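Side-chain contacts in competence damage-inducible protein A (Enterobacter cloacae subsp. cloacae, PDB 5VU3), which is of uncharacterised function but belongs to the CinA family, whose relatives include nicotinamide-nucleotide amidases of pyridine nucleotide salvage: residues K42-L47 with D55-G60; E16-L21 with C48-T53. All blocks are in the same frame, centred on the assembly; numbering follows the deposited sequence.

Interaction 1: residues K42-L47 with D55-G60; sequences KLSVAL and DFYDVG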
# COMPACT_ATOMS: atom_id res chain seq x y z
N LYS A 42 2.16 2.95 -4.24
CA LYS A 42 2.99 4.15 -4.31
C LYS A 42 2.32 5.33 -3.62
O LYS A 42 3.01 6.22 -3.10
CB LYS A 42 3.28 4.50 -5.76
CG LYS A 42 4.24 3.54 -6.44
CD LYS A 42 5.66 3.83 -6.07
CE LYS A 42 6.63 3.28 -7.11
NZ LYS A 42 8.03 3.52 -6.68
N LEU A 43 0.99 5.39 -3.64
CA LEU A 43 0.32 6.48 -2.96
C LEU A 43 0.46 6.33 -1.45
O LEU A 43 0.83 7.28 -0.76
CB LEU A 43 -1.15 6.56 -3.38
CG LEU A 43 -2.04 7.60 -2.68
CD1 LEU A 43 -1.44 9.01 -2.80
CD2 LEU A 43 -3.45 7.54 -3.24
N SER A 44 0.21 5.13 -0.92
CA SER A 44 0.39 4.90 0.51
C SER A 44 1.83 5.17 0.94
O SER A 44 2.07 5.75 2.01
CB SER A 44 -0.03 3.48 0.88
OG SER A 44 0.35 3.17 2.21
N VAL A 45 2.80 4.75 0.13
CA VAL A 45 4.21 4.98 0.45
C VAL A 45 4.48 6.47 0.60
O VAL A 45 5.13 6.91 1.56
CB VAL A 45 5.12 4.35 -0.62
CG1 VAL A 45 6.52 5.00 -0.59
CG2 VAL A 45 5.24 2.84 -0.42
N ALA A 46 3.97 7.27 -0.34
CA ALA A 46 4.17 8.71 -0.27
C ALA A 46 3.57 9.30 1.00
O ALA A 46 4.19 10.15 1.66
CB ALA A 46 3.56 9.39 -1.50
N LEU A 47 2.37 8.84 1.37
CA LEU A 47 1.72 9.37 2.57
C LEU A 47 2.41 8.90 3.84
O LEU A 47 2.48 9.65 4.82
CB LEU A 47 0.24 8.98 2.56
CG LEU A 47 -0.57 9.63 1.43
CD1 LEU A 47 -1.87 8.86 1.17
CD2 LEU A 47 -0.87 11.09 1.74
N ASP A 55 -0.43 11.23 12.31
CA ASP A 55 -1.45 12.18 12.76
C ASP A 55 -2.61 12.35 11.78
O ASP A 55 -3.56 13.07 12.10
CB ASP A 55 -0.80 13.54 13.02
CG ASP A 55 0.10 13.54 14.25
OD1 ASP A 55 -0.18 12.77 15.19
OD2 ASP A 55 1.07 14.32 14.28
N PHE A 56 -2.56 11.73 10.60
CA PHE A 56 -3.62 11.96 9.62
C PHE A 56 -3.85 10.78 8.68
O PHE A 56 -4.86 10.76 7.97
CB PHE A 56 -3.32 13.22 8.80
CG PHE A 56 -2.14 13.08 7.85
CD1 PHE A 56 -2.32 12.62 6.56
CD2 PHE A 56 -0.86 13.41 8.27
CE1 PHE A 56 -1.24 12.48 5.70
CE2 PHE A 56 0.22 13.29 7.42
CZ PHE A 56 0.03 12.82 6.14
N TYR A 57 -2.95 9.80 8.65
CA TYR A 57 -3.08 8.69 7.71
C TYR A 57 -2.99 7.39 8.48
O TYR A 57 -2.08 7.20 9.29
CB TYR A 57 -2.00 8.76 6.61
CG TYR A 57 -2.16 7.72 5.52
CD1 TYR A 57 -1.16 6.79 5.27
CD2 TYR A 57 -3.31 7.67 4.73
CE1 TYR A 57 -1.29 5.83 4.28
CE2 TYR A 57 -3.45 6.71 3.73
CZ TYR A 57 -2.43 5.80 3.50
OH TYR A 57 -2.56 4.85 2.51
N ASP A 58 -3.94 6.49 8.22
CA ASP A 58 -4.00 5.21 8.92
C ASP A 58 -4.03 4.06 7.92
O ASP A 58 -3.07 3.29 7.85
CB ASP A 58 -5.22 5.19 9.85
CG ASP A 58 -5.23 3.98 10.78
OD1 ASP A 58 -4.28 3.17 10.73
OD2 ASP A 58 -6.19 3.85 11.57
N VAL A 59 -5.09 3.94 7.12
CA VAL A 59 -5.36 2.73 6.34
C VAL A 59 -5.08 2.99 4.87
O VAL A 59 -5.55 3.99 4.31
CB VAL A 59 -6.80 2.25 6.55
CG1 VAL A 59 -7.13 1.11 5.58
CG2 VAL A 59 -7.01 1.84 8.00
N GLY A 60 -4.35 2.07 4.24
CA GLY A 60 -4.16 2.10 2.81
C GLY A 60 -4.44 0.73 2.22
O GLY A 60 -3.94 -0.28 2.74
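L47 of helix 42-49 lies across the ring of Y57, the first residue of strand 57-63, and its atoms can be followed outward along that ring. Its CB sits 3.9 Å from the centroid of the Y57 ring and 16° off the ring normal, a CH-pi contact over the face, displaced toward the CD1 and CE1 rim. From there CG continues anti to the carbonyl carbon (chi1 -66°), and the chain forks. CD1 stays over the same ring, 3.7 Å from Y57 CE2, so that CB and CD1 together span it. CD2 takes the other direction and comes within 4.2 Å of F56 CE1. The leucine runs roughly perpendicular to the tyrosine side chain, with CB and CD1 both over its face.

The phenol reaches the helix because Y57 CG is anti to its own backbone N (chi1 -174°). At the far end of the ring, S44 meets the edge: its CB lies 3.3 Å from Y57 OH. In the conformer given, S44 OG is near the ring plane and 3.4 Å from Y57 OH, a weak and doubtful bond, since its one proton may go instead to the carbonyl of G40 of the second subunit. The tyrosine hydroxyl has its stronger partner in T34 OG1 of strand 32-37. Space beside the hydroxyl is limited, and G60, where S44 and the strand come nearest (CA to CA 5.8 Å), has no side chain to compete for it.

All four touching residues are buried. The contact packs the helix of a beta-alpha-beta unit, strand 32-37, helix 42-49, strand 57-63, against its second strand, close to where G60 pairs antiparallel with a strand of the second subunit.

Interaction 2: residues E16-L21 with C48-T53; sequences ELTKKL and CAEENT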
# COMPACT_ATOMS: atom_id res chain seq x y z
N GLU A 16 6.57 17.69 -1.31
CA GLU A 16 5.99 18.99 -0.99
C GLU A 16 4.48 18.89 -0.82
O GLU A 16 3.90 19.53 0.07
CB GLU A 16 6.34 19.99 -2.08
CG GLU A 16 7.76 20.53 -2.05
CD GLU A 16 8.02 21.51 -3.17
OE1 GLU A 16 8.15 22.72 -2.88
OE2 GLU A 16 8.08 21.07 -4.34
N LEU A 17 3.83 18.10 -1.67
CA LEU A 17 2.38 17.94 -1.62
C LEU A 17 1.94 17.21 -0.35
O LEU A 17 0.94 17.59 0.27
CB LEU A 17 1.90 17.19 -2.86
CG LEU A 17 1.93 17.93 -4.19
CD1 LEU A 17 1.54 16.98 -5.34
CD2 LEU A 17 0.98 19.13 -4.15
N THR A 18 2.65 16.15 0.03
CA THR A 18 2.24 15.43 1.23
C THR A 18 2.49 16.26 2.49
O THR A 18 1.74 16.16 3.46
CB THR A 18 2.93 14.07 1.33
OG1 THR A 18 4.36 14.23 1.41
CG2 THR A 18 2.58 13.20 0.11
N LYS A 19 3.52 17.12 2.47
CA LYS A 19 3.69 18.07 3.57
C LYS A 19 2.53 19.06 3.61
O LYS A 19 1.97 19.33 4.69
CB LYS A 19 5.02 18.79 3.43
CG LYS A 19 5.32 19.76 4.56
CD LYS A 19 6.71 20.34 4.40
CE LYS A 19 7.10 21.21 5.58
NZ LYS A 19 8.43 21.84 5.35
N LYS A 20 2.15 19.62 2.46
CA LYS A 20 1.01 20.52 2.40
C LYS A 20 -0.26 19.82 2.88
O LYS A 20 -1.05 20.38 3.66
CB LYS A 20 0.81 21.04 0.98
CG LYS A 20 1.59 22.28 0.61
CD LYS A 20 1.75 22.37 -0.91
CE LYS A 20 1.71 23.80 -1.41
NZ LYS A 20 0.33 24.21 -1.79
N LEU A 21 -0.48 18.60 2.40
CA LEU A 21 -1.69 17.85 2.74
C LEU A 21 -1.73 17.52 4.22
O LEU A 21 -2.78 17.65 4.86
CB LEU A 21 -1.76 16.59 1.88
CG LEU A 21 -2.93 15.63 2.08
CD1 LEU A 21 -4.24 16.34 1.77
CD2 LEU A 21 -2.75 14.39 1.19
N CYS A 48 2.96 7.69 3.84
CA CYS A 48 3.68 7.20 5.01
C CYS A 48 5.07 7.79 5.13
O CYS A 48 5.69 7.67 6.19
CB CYS A 48 3.78 5.68 4.99
SG CYS A 48 2.21 4.86 5.28
N ALA A 49 5.60 8.40 4.07
CA ALA A 49 6.90 9.05 4.16
C ALA A 49 6.82 10.38 4.89
O ALA A 49 7.84 10.88 5.36
CB ALA A 49 7.50 9.25 2.77
N GLU A 50 5.61 10.94 4.98
CA GLU A 50 5.40 12.22 5.64
C GLU A 50 5.81 12.15 7.10
O GLU A 50 5.53 11.17 7.80
CB GLU A 50 3.93 12.61 5.54
CG GLU A 50 3.66 13.81 4.66
CD GLU A 50 4.66 14.92 4.85
OE1 GLU A 50 4.72 15.51 5.95
OE2 GLU A 50 5.40 15.21 3.88
N GLU A 51 6.46 13.22 7.56
CA GLU A 51 6.95 13.29 8.93
C GLU A 51 5.86 12.96 9.95
O GLU A 51 6.06 12.12 10.84
CB GLU A 51 7.52 14.69 9.21
CG GLU A 51 8.48 14.76 10.37
CD GLU A 51 9.23 16.08 10.40
OE1 GLU A 51 9.42 16.63 11.51
OE2 GLU A 51 9.63 16.57 9.32
N ASN A 52 4.70 13.60 9.83
CA ASN A 52 3.63 13.44 10.79
C ASN A 52 2.52 12.52 10.27
O ASN A 52 1.36 12.69 10.64
CB ASN A 52 3.07 14.81 11.16
CG ASN A 52 4.13 15.74 11.73
OD1 ASN A 52 4.42 16.80 11.17
ND2 ASN A 52 4.73 15.33 12.85
N THR A 53 2.88 11.53 9.45
CA THR A 53 1.90 10.63 8.85
C THR A 53 0.98 9.99 9.88
O THR A 53 -0.20 9.75 9.60
CB THR A 53 2.61 9.54 8.03
OG1 THR A 53 1.63 8.68 7.42
CG2 THR A 53 3.52 8.71 8.91
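E50 reaches helix 14-28 through a bend at chi2 (-42°), which turns its carboxylate toward T18, while T18 holds OG1 between the backbone N and the carbonyl carbon (chi1 62°). With these torsions the two side chains pass antiparallel to one another, and T18 OG1 comes 2.9 Å from E50 OE2, a hydrogen-bond distance. Which acceptor takes the one hydroxyl proton is not settled: the A15 carbonyl, three residues back in the same helix, is within reach as well.

Behind the carboxylate the aliphatic part of E50 is pressed against the helix: its CG lies 3.3 Å from T18 O and 3.4 Å from T18 CB. K19 N also lies 3.0 Å from E50 OE2, but the angle is too poor for a hydrogen bond. K19 CB adds a contact at 3.6 Å to E50 OE2, after which the extended lysine chain leads away. The second carboxylate oxygen turns back to its own segment, where E51 N gives E50 OE1 a weak bond with an N-H...acceptor angle of 124°. E50 also packs on A22 of helix 14-28 and on F56.

E50 opens a type I beta turn that ends at T53, and the backbone bond from T53 N to E50 O, 3.1 Å, closes it. The contact thus sets the side chain of the turn's first residue on the flank of helix 14-28: a type I beta turn just after helix 42-49, within the helix-to-strand connection of the beta-alpha-beta unit that leads on to strand 57-63.

In the fold
From the N terminus the chain runs through helix 14-28, strand 32-37 and helix 42-49 before the turn at 50-53 and strand 57-63. Interaction 2 closes the longer loop, bringing 48-53 back to 16-21 across 26 intervening residues; interaction 1 closes a short one, with seven residues between 42-47 and 55-60. Their segments alternate along the chain, so the two loops cross, and both draw on helix 42-49. Their centres lie about 9 Å apart and they are joined directly: T53 OG1 hydrogen-bonds to the L47 carbonyl, and L47 packs on L21. Together they tie the first helix, the crossover helix and strand 57-63, one of the sheet's two outermost strands within this chain.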